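Local coordinates for protein D-alanine--D-alanine ligase (Coxiella burnetii, PDB 3TQT) that joins two molecules of D-alanine at the expense of ATP, making the D-alanyl-D-alanine dipeptide needed for peptidoglycan synthesis, at residues A233-G238 with L344-E349; G238-S243 with A290-H295; A267-S272 with Y329-E334; P321-I326 with L338-L343. All coordinates share one frame; numbering follows the deposited sequence.

Contact 1 of 4, residues A233-G238 with L344-E349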
loop_
_atom_site.group_PDB
_atom_site.type_symbol
_atom_site.label_atom_id
_atom_site.label_comp_id
_atom_site.label_asym_id
_atom_site.label_seq_id
_atom_site.Cartn_x
_atom_site.Cartn_y
_atom_site.Cartn_z
ATOM N N ALA A 233 -17.981 -13.488 -3.273
ATOM C CA ALA A 233 -16.581 -13.866 -3.257
ATOM C C ALA A 233 -16.053 -13.768 -4.673
ATOM O O ALA A 233 -16.640 -14.318 -5.599
ATOM C CB ALA A 233 -16.419 -15.275 -2.734
ATOM N N VAL A 234 -14.950 -13.046 -4.834
ATOM C CA VAL A 234 -14.299 -12.906 -6.132
ATOM C C VAL A 234 -12.959 -13.637 -6.118
ATOM O O VAL A 234 -12.224 -13.621 -5.123
ATOM C CB VAL A 234 -14.091 -11.425 -6.492
ATOM C CG1 VAL A 234 -13.375 -11.283 -7.840
ATOM C CG2 VAL A 234 -15.431 -10.701 -6.526
ATOM N N LEU A 235 -12.659 -14.303 -7.224
ATOM C CA LEU A 235 -11.422 -15.065 -7.344
ATOM C C LEU A 235 -10.800 -14.830 -8.701
ATOM O O LEU A 235 -11.467 -14.940 -9.732
ATOM C CB LEU A 235 -11.721 -16.544 -7.190
ATOM C CG LEU A 235 -10.582 -17.521 -7.443
ATOM C CD1 LEU A 235 -9.538 -17.409 -6.347
ATOM C CD2 LEU A 235 -11.174 -18.924 -7.491
ATOM N N GLY A 236 -9.512 -14.509 -8.701
ATOM C CA GLY A 236 -8.791 -14.383 -9.952
ATOM C C GLY A 236 -7.764 -13.278 -9.899
ATOM O O GLY A 236 -7.631 -12.587 -8.894
ATOM N N ASN A 237 -7.046 -13.117 -11.005
ATOM C CA ASN A 237 -6.123 -12.019 -11.175
ATOM C C ASN A 237 -6.738 -11.102 -12.207
ATOM O O ASN A 237 -7.559 -10.262 -11.872
ATOM C CB ASN A 237 -4.753 -12.525 -11.642
ATOM C CG ASN A 237 -3.925 -13.087 -10.500
ATOM O OD1 ASN A 237 -4.207 -12.807 -9.335
ATOM N ND2 ASN A 237 -2.894 -13.874 -10.827
ATOM N N GLY A 238 -6.366 -11.307 -13.467
ATOM C CA GLY A 238 -6.863 -10.485 -14.552
ATOM C C GLY A 238 -8.289 -10.796 -14.962
ATOM O O GLY A 238 -9.025 -9.891 -15.364
ATOM N N LEU A 344 -8.195 -23.144 -2.764
ATOM C CA LEU A 344 -6.847 -22.861 -2.273
ATOM C C LEU A 344 -5.807 -23.104 -3.363
ATOM O O LEU A 344 -4.858 -22.332 -3.496
ATOM C CB LEU A 344 -6.523 -23.699 -1.035
ATOM C CG LEU A 344 -7.443 -23.466 0.164
ATOM C CD1 LEU A 344 -7.060 -24.399 1.323
ATOM C CD2 LEU A 344 -7.398 -22.003 0.583
ATOM N N ASP A 345 -5.970 -24.178 -4.136
ATOM C CA ASP A 345 -5.036 -24.431 -5.240
ATOM C C ASP A 345 -5.041 -23.258 -6.212
ATOM O O ASP A 345 -3.988 -22.814 -6.690
ATOM C CB ASP A 345 -5.391 -25.708 -6.017
ATOM C CG ASP A 345 -5.229 -26.974 -5.192
ATOM O OD1 ASP A 345 -4.309 -27.034 -4.349
ATOM O OD2 ASP A 345 -6.027 -27.917 -5.401
ATOM N N GLN A 346 -6.233 -22.774 -6.532
ATOM C CA GLN A 346 -6.350 -21.651 -7.455
ATOM C C GLN A 346 -5.698 -20.387 -6.899
ATOM O O GLN A 346 -4.986 -19.674 -7.614
ATOM C CB GLN A 346 -7.820 -21.436 -7.838
ATOM C CG GLN A 346 -8.314 -22.615 -8.698
ATOM C CD GLN A 346 -9.655 -22.382 -9.356
ATOM O OE1 GLN A 346 -10.084 -21.243 -9.541
ATOM N NE2 GLN A 346 -10.323 -23.472 -9.731
ATOM N N LEU A 347 -5.902 -20.126 -5.612
ATOM C CA LEU A 347 -5.273 -18.956 -5.001
ATOM C C LEU A 347 -3.748 -19.060 -5.061
ATOM O O LEU A 347 -3.064 -18.080 -5.350
ATOM C CB LEU A 347 -5.754 -18.772 -3.564
ATOM C CG LEU A 347 -7.208 -18.304 -3.460
ATOM C CD1 LEU A 347 -7.723 -18.525 -2.049
ATOM C CD2 LEU A 347 -7.306 -16.840 -3.869
ATOM N N ILE A 348 -3.218 -20.247 -4.792
ATOM C CA ILE A 348 -1.773 -20.439 -4.872
ATOM C C ILE A 348 -1.278 -20.289 -6.316
ATOM O O ILE A 348 -0.269 -19.634 -6.568
ATOM C CB ILE A 348 -1.355 -21.794 -4.259
ATOM C CG1 ILE A 348 -1.501 -21.740 -2.731
ATOM C CG2 ILE A 348 0.059 -22.177 -4.673
ATOM C CD1 ILE A 348 -1.522 -23.109 -2.067
ATOM N N GLU A 349 -1.990 -20.885 -7.267
ATOM C CA GLU A 349 -1.600 -20.768 -8.669
ATOM C C GLU A 349 -1.611 -19.308 -9.140
ATOM O O GLU A 349 -0.680 -18.864 -9.810
ATOM C CB GLU A 349 -2.500 -21.635 -9.558
ATOM C CG GLU A 349 -2.186 -23.134 -9.475
ATOM C CD GLU A 349 -3.410 -24.016 -9.728
ATOM O OE1 GLU A 349 -4.447 -23.494 -10.185
ATOM O OE2 GLU A 349 -3.339 -25.234 -9.453
#

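Contact 2 of 4, residues G238-S243 with A290-H295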
loop_
_atom_site.group_PDB
_atom_site.type_symbol
_atom_site.label_atom_id
_atom_site.label_comp_id
_atom_site.label_asym_id
_atom_site.label_seq_id
_atom_site.Cartn_x
_atom_site.Cartn_y
_atom_site.Cartn_z
ATOM N N GLY A 238 -6.366 -11.307 -13.467
ATOM C CA GLY A 238 -6.863 -10.485 -14.552
ATOM C C GLY A 238 -8.289 -10.796 -14.962
ATOM O O GLY A 238 -9.025 -9.891 -15.364
ATOM N N ALA A 239 -8.681 -12.068 -14.868
ATOM C CA ALA A 239 -10.024 -12.489 -15.267
ATOM C C ALA A 239 -10.827 -13.019 -14.081
ATOM O O ALA A 239 -11.057 -14.219 -13.967
ATOM C CB ALA A 239 -9.955 -13.536 -16.363
ATOM N N PRO A 240 -11.270 -12.110 -13.207
ATOM C CA PRO A 240 -11.932 -12.462 -11.944
ATOM C C PRO A 240 -13.274 -13.140 -12.164
ATOM O O PRO A 240 -14.003 -12.781 -13.089
ATOM C CB PRO A 240 -12.153 -11.098 -11.266
ATOM C CG PRO A 240 -11.303 -10.118 -12.037
ATOM C CD PRO A 240 -11.242 -10.656 -13.429
ATOM N N LYS A 241 -13.586 -14.105 -11.302
ATOM C CA LYS A 241 -14.867 -14.801 -11.312
ATOM C C LYS A 241 -15.572 -14.515 -10.001
ATOM O O LYS A 241 -14.932 -14.311 -8.971
ATOM C CB LYS A 241 -14.675 -16.312 -11.468
ATOM C CG LYS A 241 -14.119 -16.734 -12.822
ATOM C CD LYS A 241 -13.897 -18.245 -12.882
ATOM C CE LYS A 241 -12.949 -18.725 -11.779
ATOM N NZ LYS A 241 -12.549 -20.164 -11.923
ATOM N N ALA A 242 -16.894 -14.497 -10.041
ATOM C CA ALA A 242 -17.661 -14.157 -8.857
ATOM C C ALA A 242 -18.494 -15.350 -8.411
ATOM O O ALA A 242 -19.046 -16.071 -9.237
ATOM C CB ALA A 242 -18.544 -12.953 -9.142
ATOM N N SER A 243 -18.570 -15.563 -7.101
ATOM C CA SER A 243 -19.379 -16.636 -6.533
ATOM C C SER A 243 -20.846 -16.261 -6.599
ATOM O O SER A 243 -21.197 -15.138 -6.938
ATOM C CB SER A 243 -19.008 -16.848 -5.062
ATOM O OG SER A 243 -19.438 -15.730 -4.283
ATOM N N ALA A 290 -15.502 -4.041 -9.322
ATOM C CA ALA A 290 -14.892 -3.419 -8.156
ATOM C C ALA A 290 -13.508 -4.023 -7.903
ATOM O O ALA A 290 -12.553 -3.313 -7.647
ATOM C CB ALA A 290 -15.782 -3.633 -6.935
ATOM N N PHE A 291 -13.448 -5.351 -7.935
ATOM C CA PHE A 291 -12.208 -6.096 -7.778
ATOM C C PHE A 291 -11.163 -5.540 -8.737
ATOM O O PHE A 291 -10.016 -5.279 -8.363
ATOM C CB PHE A 291 -12.493 -7.565 -8.095
ATOM C CG PHE A 291 -11.335 -8.493 -7.829
ATOM C CD1 PHE A 291 -11.215 -9.139 -6.606
ATOM C CD2 PHE A 291 -10.398 -8.740 -8.806
ATOM C CE1 PHE A 291 -10.163 -10.008 -6.371
ATOM C CE2 PHE A 291 -9.346 -9.603 -8.575
ATOM C CZ PHE A 291 -9.228 -10.233 -7.361
ATOM N N LYS A 292 -11.567 -5.340 -9.982
ATOM C CA LYS A 292 -10.629 -4.869 -10.995
ATOM C C LYS A 292 -10.264 -3.408 -10.763
ATOM O O LYS A 292 -9.109 -3.008 -10.930
ATOM C CB LYS A 292 -11.213 -5.070 -12.399
ATOM C CG LYS A 292 -11.225 -6.532 -12.844
ATOM C CD LYS A 292 -12.251 -6.797 -13.940
ATOM C CE LYS A 292 -11.720 -6.479 -15.316
ATOM N NZ LYS A 292 -12.733 -6.831 -16.352
ATOM N N MET A 293 -11.254 -2.625 -10.348
ATOM C CA MET A 293 -11.087 -1.188 -10.179
ATOM C C MET A 293 -10.090 -0.830 -9.090
ATOM O O MET A 293 -9.425 0.197 -9.169
ATOM C CB MET A 293 -12.429 -0.532 -9.881
ATOM C CG MET A 293 -12.396 0.964 -10.000
ATOM S SD MET A 293 -14.057 1.556 -10.307
ATOM C CE MET A 293 -14.379 0.846 -11.920
ATOM N N VAL A 294 -9.981 -1.675 -8.078
ATOM C CA VAL A 294 -8.989 -1.449 -7.041
ATOM C C VAL A 294 -7.738 -2.284 -7.295
ATOM O O VAL A 294 -6.883 -2.402 -6.423
ATOM C CB VAL A 294 -9.550 -1.773 -5.642
ATOM C CG1 VAL A 294 -10.739 -0.849 -5.335
ATOM C CG2 VAL A 294 -9.962 -3.226 -5.564
ATOM N N HIS A 295 -7.661 -2.875 -8.484
ATOM C CA HIS A 295 -6.476 -3.627 -8.913
ATOM C C HIS A 295 -6.117 -4.732 -7.948
ATOM O O HIS A 295 -4.945 -4.950 -7.620
ATOM C CB HIS A 295 -5.310 -2.671 -9.129
ATOM C CG HIS A 295 -5.662 -1.534 -10.025
ATOM N ND1 HIS A 295 -5.541 -0.215 -9.648
ATOM C CD2 HIS A 295 -6.183 -1.521 -11.275
ATOM C CE1 HIS A 295 -5.950 0.561 -10.632
ATOM N NE2 HIS A 295 -6.356 -0.210 -11.628
#

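Contact 3 of 4, residues A267-S272 with Y329-E334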
loop_
_atom_site.group_PDB
_atom_site.type_symbol
_atom_site.label_atom_id
_atom_site.label_comp_id
_atom_site.label_asym_id
_atom_site.label_seq_id
_atom_site.Cartn_x
_atom_site.Cartn_y
_atom_site.Cartn_z
ATOM N N ALA A 267 -23.629 -12.718 14.090
ATOM C CA ALA A 267 -24.375 -12.646 12.836
ATOM C C ALA A 267 -24.774 -14.026 12.295
ATOM O O ALA A 267 -24.081 -15.022 12.523
ATOM C CB ALA A 267 -23.583 -11.879 11.794
ATOM N N THR A 268 -25.901 -14.069 11.587
ATOM C CA THR A 268 -26.325 -15.264 10.869
ATOM C C THR A 268 -25.901 -15.121 9.411
ATOM O O THR A 268 -26.028 -14.048 8.821
ATOM C CB THR A 268 -27.842 -15.449 10.939
ATOM O OG1 THR A 268 -28.223 -15.747 12.287
ATOM C CG2 THR A 268 -28.287 -16.584 10.029
ATOM N N THR A 269 -25.370 -16.190 8.832
ATOM C CA THR A 269 -24.923 -16.130 7.439
ATOM C C THR A 269 -25.556 -17.244 6.629
ATOM O O THR A 269 -25.919 -18.287 7.168
ATOM C CB THR A 269 -23.397 -16.268 7.312
ATOM O OG1 THR A 269 -22.983 -17.519 7.875
ATOM C CG2 THR A 269 -22.686 -15.124 8.016
ATOM N N THR A 270 -25.673 -17.035 5.325
ATOM C CA THR A 270 -26.227 -18.067 4.466
ATOM C C THR A 270 -25.765 -17.830 3.047
ATOM O O THR A 270 -25.562 -16.694 2.630
ATOM C CB THR A 270 -27.765 -18.082 4.493
ATOM O OG1 THR A 270 -28.243 -19.133 3.651
ATOM C CG2 THR A 270 -28.332 -16.752 3.996
ATOM N N THR A 271 -25.593 -18.916 2.310
ATOM C CA THR A 271 -25.175 -18.815 0.926
ATOM C C THR A 271 -26.415 -18.869 0.037
ATOM O O THR A 271 -26.329 -18.743 -1.183
ATOM C CB THR A 271 -24.201 -19.941 0.584
ATOM O OG1 THR A 271 -24.778 -21.197 0.961
ATOM C CG2 THR A 271 -22.894 -19.740 1.349
ATOM N N SER A 272 -27.572 -19.063 0.667
ATOM C CA SER A 272 -28.847 -19.059 -0.044
ATOM C C SER A 272 -29.609 -17.783 0.246
ATOM O O SER A 272 -30.137 -17.598 1.333
ATOM C CB SER A 272 -29.704 -20.269 0.341
ATOM O OG SER A 272 -29.279 -21.437 -0.344
ATOM N N TYR A 329 -16.384 -16.343 2.714
ATOM C CA TYR A 329 -15.611 -16.447 1.480
ATOM C C TYR A 329 -15.507 -17.900 0.970
ATOM O O TYR A 329 -15.955 -18.198 -0.128
ATOM C CB TYR A 329 -14.236 -15.778 1.579
ATOM C CG TYR A 329 -13.563 -15.743 0.223
ATOM C CD1 TYR A 329 -13.751 -14.666 -0.642
ATOM C CD2 TYR A 329 -12.795 -16.808 -0.211
ATOM C CE1 TYR A 329 -13.162 -14.647 -1.901
ATOM C CE2 TYR A 329 -12.205 -16.796 -1.460
ATOM C CZ TYR A 329 -12.389 -15.723 -2.298
ATOM O OH TYR A 329 -11.803 -15.732 -3.544
ATOM N N PRO A 330 -14.933 -18.809 1.767
ATOM C CA PRO A 330 -14.934 -20.191 1.279
ATOM C C PRO A 330 -16.336 -20.788 1.138
ATOM O O PRO A 330 -16.535 -21.535 0.186
ATOM C CB PRO A 330 -14.133 -20.949 2.341
ATOM C CG PRO A 330 -14.143 -20.066 3.554
ATOM C CD PRO A 330 -14.156 -18.666 3.008
ATOM N N LYS A 331 -17.268 -20.483 2.045
ATOM C CA LYS A 331 -18.614 -21.052 1.950
ATOM C C LYS A 331 -19.323 -20.646 0.657
ATOM O O LYS A 331 -19.980 -21.459 0.025
ATOM C CB LYS A 331 -19.474 -20.659 3.150
ATOM C CG LYS A 331 -19.238 -21.488 4.386
ATOM C CD LYS A 331 -20.172 -21.040 5.511
ATOM C CE LYS A 331 -21.625 -21.006 5.048
ATOM N NZ LYS A 331 -22.561 -20.554 6.121
ATOM N N MET A 332 -19.203 -19.384 0.268
ATOM C CA MET A 332 -19.805 -18.940 -0.983
ATOM C C MET A 332 -19.227 -19.692 -2.183
ATOM O O MET A 332 -19.971 -20.132 -3.070
ATOM C CB MET A 332 -19.643 -17.433 -1.164
ATOM C CG MET A 332 -20.622 -16.642 -0.313
ATOM S SD MET A 332 -20.574 -14.888 -0.674
ATOM C CE MET A 332 -19.043 -14.400 0.120
ATOM N N TRP A 333 -17.903 -19.843 -2.223
ATOM C CA TRP A 333 -17.312 -20.630 -3.306
ATOM C C TRP A 333 -17.800 -22.074 -3.298
ATOM O O TRP A 333 -18.148 -22.615 -4.346
ATOM C CB TRP A 333 -15.779 -20.553 -3.331
ATOM C CG TRP A 333 -15.314 -19.335 -4.060
ATOM C CD1 TRP A 333 -14.513 -18.339 -3.579
ATOM C CD2 TRP A 333 -15.675 -18.951 -5.393
ATOM N NE1 TRP A 333 -14.339 -17.374 -4.535
ATOM C CE2 TRP A 333 -15.040 -17.722 -5.656
ATOM C CE3 TRP A 333 -16.469 -19.531 -6.389
ATOM C CZ2 TRP A 333 -15.173 -17.063 -6.878
ATOM C CZ3 TRP A 333 -16.598 -18.877 -7.601
ATOM C CH2 TRP A 333 -15.949 -17.657 -7.836
ATOM N N GLU A 334 -17.831 -22.697 -2.126
ATOM C CA GLU A 334 -18.316 -24.078 -2.043
ATOM C C GLU A 334 -19.721 -24.157 -2.610
ATOM O O GLU A 334 -20.067 -25.098 -3.321
ATOM C CB GLU A 334 -18.314 -24.586 -0.602
ATOM C CG GLU A 334 -16.963 -24.595 0.067
ATOM C CD GLU A 334 -16.982 -25.342 1.385
ATOM O OE1 GLU A 334 -17.939 -26.115 1.616
ATOM O OE2 GLU A 334 -16.042 -25.155 2.186
#

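Contact 4 of 4, residues P321-I326 with L338-L343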
loop_
_atom_site.group_PDB
_atom_site.type_symbol
_atom_site.label_atom_id
_atom_site.label_comp_id
_atom_site.label_asym_id
_atom_site.label_seq_id
_atom_site.Cartn_x
_atom_site.Cartn_y
_atom_site.Cartn_z
ATOM N N PRO A 321 -10.463 -11.932 3.753
ATOM C CA PRO A 321 -11.713 -12.281 4.426
ATOM C C PRO A 321 -11.496 -13.489 5.316
ATOM O O PRO A 321 -10.518 -14.213 5.109
ATOM C CB PRO A 321 -12.631 -12.650 3.269
ATOM C CG PRO A 321 -11.726 -13.112 2.201
ATOM C CD PRO A 321 -10.484 -12.282 2.323
ATOM N N GLY A 322 -12.381 -13.691 6.290
ATOM C CA GLY A 322 -12.327 -14.881 7.116
ATOM C C GLY A 322 -12.249 -16.107 6.232
ATOM O O GLY A 322 -12.839 -16.140 5.154
ATOM N N PHE A 323 -11.511 -17.115 6.681
ATOM C CA PHE A 323 -11.309 -18.308 5.870
ATOM C C PHE A 323 -11.486 -19.569 6.703
ATOM O O PHE A 323 -11.017 -20.653 6.328
ATOM C CB PHE A 323 -9.924 -18.275 5.220
ATOM C CG PHE A 323 -9.952 -18.464 3.743
ATOM C CD1 PHE A 323 -9.838 -17.373 2.890
ATOM C CD2 PHE A 323 -10.121 -19.727 3.197
ATOM C CE1 PHE A 323 -9.852 -17.548 1.512
ATOM C CE2 PHE A 323 -10.140 -19.908 1.816
ATOM C CZ PHE A 323 -10.000 -18.819 0.979
ATOM N N THR A 324 -12.169 -19.428 7.839
ATOM C CA THR A 324 -12.508 -20.574 8.665
ATOM C C THR A 324 -13.500 -21.423 7.897
ATOM O O THR A 324 -14.049 -20.988 6.897
ATOM C CB THR A 324 -13.148 -20.147 10.004
ATOM O OG1 THR A 324 -14.534 -19.850 9.805
ATOM C CG2 THR A 324 -12.434 -18.922 10.558
ATOM N N ASN A 325 -13.744 -22.636 8.368
ATOM C CA ASN A 325 -14.644 -23.552 7.666
ATOM C C ASN A 325 -16.092 -23.064 7.565
ATOM O O ASN A 325 -16.883 -23.603 6.797
ATOM C CB ASN A 325 -14.596 -24.944 8.310
ATOM C CG ASN A 325 -14.898 -24.907 9.799
ATOM O OD1 ASN A 325 -15.455 -23.931 10.312
ATOM N ND2 ASN A 325 -14.532 -25.975 10.501
ATOM N N ILE A 326 -16.442 -22.047 8.338
ATOM C CA ILE A 326 -17.790 -21.495 8.254
ATOM C C ILE A 326 -17.791 -20.066 7.718
ATOM O O ILE A 326 -18.837 -19.411 7.676
ATOM C CB ILE A 326 -18.474 -21.479 9.625
ATOM C CG1 ILE A 326 -17.766 -20.488 10.557
ATOM C CG2 ILE A 326 -18.516 -22.873 10.216
ATOM C CD1 ILE A 326 -18.493 -20.256 11.867
ATOM N N LEU A 338 -17.229 -24.745 -6.113
ATOM C CA LEU A 338 -15.777 -24.767 -5.977
ATOM C C LEU A 338 -15.381 -25.196 -4.567
ATOM O O LEU A 338 -15.368 -24.376 -3.661
ATOM C CB LEU A 338 -15.193 -23.381 -6.288
ATOM C CG LEU A 338 -13.667 -23.243 -6.245
ATOM C CD1 LEU A 338 -12.982 -24.117 -7.290
ATOM C CD2 LEU A 338 -13.262 -21.784 -6.439
ATOM N N PRO A 339 -15.051 -26.485 -4.375
ATOM C CA PRO A 339 -14.662 -26.938 -3.031
ATOM C C PRO A 339 -13.433 -26.183 -2.506
ATOM O O PRO A 339 -12.597 -25.712 -3.279
ATOM C CB PRO A 339 -14.326 -28.423 -3.244
ATOM C CG PRO A 339 -15.081 -28.818 -4.472
ATOM C CD PRO A 339 -15.070 -27.588 -5.349
ATOM N N CYS A 340 -13.308 -26.076 -1.192
ATOM C CA CYS A 340 -12.232 -25.262 -0.637
ATOM C C CYS A 340 -10.805 -25.674 -1.046
ATOM O O CYS A 340 -9.963 -24.811 -1.294
ATOM C CB CYS A 340 -12.344 -25.157 0.881
ATOM S SG CYS A 340 -11.261 -23.884 1.540
ATOM N N PRO A 341 -10.517 -26.991 -1.098
ATOM C CA PRO A 341 -9.177 -27.393 -1.545
ATOM C C PRO A 341 -8.831 -26.813 -2.915
ATOM O O PRO A 341 -7.715 -26.319 -3.118
ATOM C CB PRO A 341 -9.295 -28.918 -1.649
ATOM C CG PRO A 341 -10.348 -29.265 -0.650
ATOM C CD PRO A 341 -11.348 -28.154 -0.739
ATOM N N ASN A 342 -9.781 -26.889 -3.847
ATOM C CA ASN A 342 -9.591 -26.376 -5.197
ATOM C C ASN A 342 -9.444 -24.863 -5.182
ATOM O O ASN A 342 -8.659 -24.301 -5.937
ATOM C CB ASN A 342 -10.785 -26.727 -6.073
ATOM C CG ASN A 342 -11.047 -28.225 -6.139
ATOM O OD1 ASN A 342 -10.605 -28.898 -7.057
ATOM N ND2 ASN A 342 -11.776 -28.739 -5.168
ATOM N N LEU A 343 -10.243 -24.213 -4.346
ATOM C CA LEU A 343 -10.142 -22.771 -4.175
ATOM C C LEU A 343 -8.714 -22.426 -3.757
ATOM O O LEU A 343 -8.087 -21.536 -4.325
ATOM C CB LEU A 343 -11.144 -22.289 -3.116
ATOM C CG LEU A 343 -10.986 -20.853 -2.613
ATOM C CD1 LEU A 343 -11.081 -19.829 -3.768
ATOM C CD2 LEU A 343 -12.031 -20.550 -1.533
#

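Contact 1 of 4, residues A233-G238 with L344-E349
Leu235, near the end of strand 228-236, packs on the long C-terminal helix 340-370 in a buried, mainly apolar strand-on-helix packing contact within the ATP-grasp part of the ligase. Its two methyls divide the work. CD1 lies against Leu347, 3.4 Å from Leu347 CD2 and 3.8 Å from Leu347 CG; the methyl pair is closer than usual for two carbons. CD2 reaches the neighbouring helix residue instead and comes within 3.3 Å of the amide oxygen OE1 of Gln346, whose side chain crosses that of Leu235 at about a right angle. Leu235 gets there with CG anti to its own backbone N (chi1 173°), which carries the fork out from the strand to the helix. Around the same leucine lie Tyr329 and Trp333 of helix 328-335 and Leu338, Leu343 and Leu350, so the strand end packs against two successive helices and the loop between them. Asn237 at the following turn adds a polar tie: its ND2 bonds to Leu350 O and its OD1 to Gly298 N. Between the two segments themselves the attraction is dispersive; Gln346 OE1 meets a methyl of Leu235, which cannot donate a conventional hydrogen bond, so the hold rests on shape and burial.

Contact 2 of 4, residues G238-S243 with A290-H295
A single proline ring, that of Pro240, fits against two consecutive residues of a helix end, touching the aromatic ring of Phe291 and the aliphatic stem of Lys292. The setting is the antiparallel sheet of the ATP-grasp fold: Pro240 lies in the short connection between neighbouring strands 228-236 and 241-249, and helix 277-293 packs against the sheet beside it. Pro240 CG is the atom common to both meetings. It stands 3.6 Å from Phe291 CD2, coming to the ring at a slant, while Pro240 CB is 3.8 Å from the same ring carbon. Toward the lysine, Pro240 CG lies 3.7 Å from Lys292 CG, and Pro240 CD is 4.0 Å from Lys292 CD, the two side chains crossing nearly at right angles. Phe291 CG is swung anti to the backbone N (chi1 -174°), which extends the ring from the helix to the sheet, where it also packs on Val234; Val234 in turn touches Pro240, closing a small apolar group of three. The helix stops just beyond. His295, with positive phi, is the C-prime residue of a Schellman motif, in which Cys296 N bonds to Phe291 O and His295 N to Lys292 O. Both segments lie near the second subunit: Ala239 packs on Arg164 and His295 on Arg218 of that chain. The lysine chain bends at its third torsion (chi3 84°), and Lys292 CE ends up 4.3 Å from the carbonyl oxygen of Gly238.

Contact 3 of 4, residues A267-S272 with Y329-E334
Van der Waals packing centres on one methyl of Thr271, which meets Lys331. Thr271 CG2 sits over the helix backbone, 3.6 Å from Lys331 O, and reaches the lysine side chain at two points, 4.0 Å from Lys331 CB and 4.1 Å from Lys331 CE. The same methyl is 4.2 Å from Met332 CG, so it rests between two successive helix residues. A bend at the third torsion (chi3 52°) keeps both Lys331 CB and CE near the methyl. The rest of Met332 turns elsewhere, toward Arg301 and Ser243 of the sheet. The backbones come close here too, with Thr271 CA 5.7 Å from Met332 CA. These contacts bring helix 328-335 against the end of strand 268-270, an outermost strand of the antiparallel sheet in the ATP-grasp fold, which pairs with strand 241-249 through Thr268 and Thr270. Met332 lies close to Glu231, the last residue of the predicted ATP-binding region, and to Asp303, a predicted magnesium ligand, which places the contact beside the probable active site. The polar approach is looser: Lys331 NZ comes within 3.5 Å of Thr269 OG1, the two side chains slanting past each other. Within the strand segment, Thr270 OG1 accepts from Ser272 N at 3.1 Å, an ST turn just after the strand; the N-H points at the oxygen fairly directly, at 158°.

Contact 4 of 4, residues P321-I326 with L338-L343
An unusual first torsion of Phe323 (chi1 -127°) sends its ring from the loop toward helix 340-370, while Cys340 and Leu343 both extend anti to their backbone N (chi1 -168° and 168°) to receive it. Cys340 SG arrives at the rim of the ring, near its plane, 4.1 Å from Phe323 CE2 and 5.5 Å from the ring centroid. This is an edge-on sulfur-aromatic contact. Leu343 comes from the opposite direction to the phenylalanine: its CD2 methyl alone does the touching, 3.7 Å from Phe323 CZ and 3.9 Å from Phe323 CE2, and meets the ring obliquely. The two helix residues, one turn apart, thus grip the far end of the ring. In the ATP-grasp domain this loop follows strand 312-318, which carries the predicted magnesium ligands Glu316 and Asn318, and leads into helix 328-335; the contact fastens it to the first turn of the C-terminal helix, where Pro339 takes the N-cap position. Leu344, Leu347 and the ring of Tyr329 also pack around Phe323, while its backbone N and O bond to Ser24 and Asn27 of helix 18-31. Farther along the loop, Thr324 OG1 accepts from Ile326 N at 3.3 Å in an ST turn.

In the fold
All four contacts belong to the ATP-grasp part of the chain. Contacts 1, 2 and 3 reach the same five-stranded antiparallel sheet: contacts 1 and 2, with centres about 10 Å apart, use adjacent strands 228-236 and 241-249, and contact 3 adds strand 268-270 on the outside. Contacts 1 and 4 share helix 340-370, their centres about 11 Å apart. Along the chain, contacts 2 and 4 come in series, both nested inside the loop closed by contact 1; contact 3 lies inside it too and alternates with each. Helix 328-335 links the group through Tyr329, whose OH bonds to Val234 O, and through Trp333, tying the sheet to the C-terminal helix; its Met332, in contact 3, approaches the predicted metal ligand Asp303.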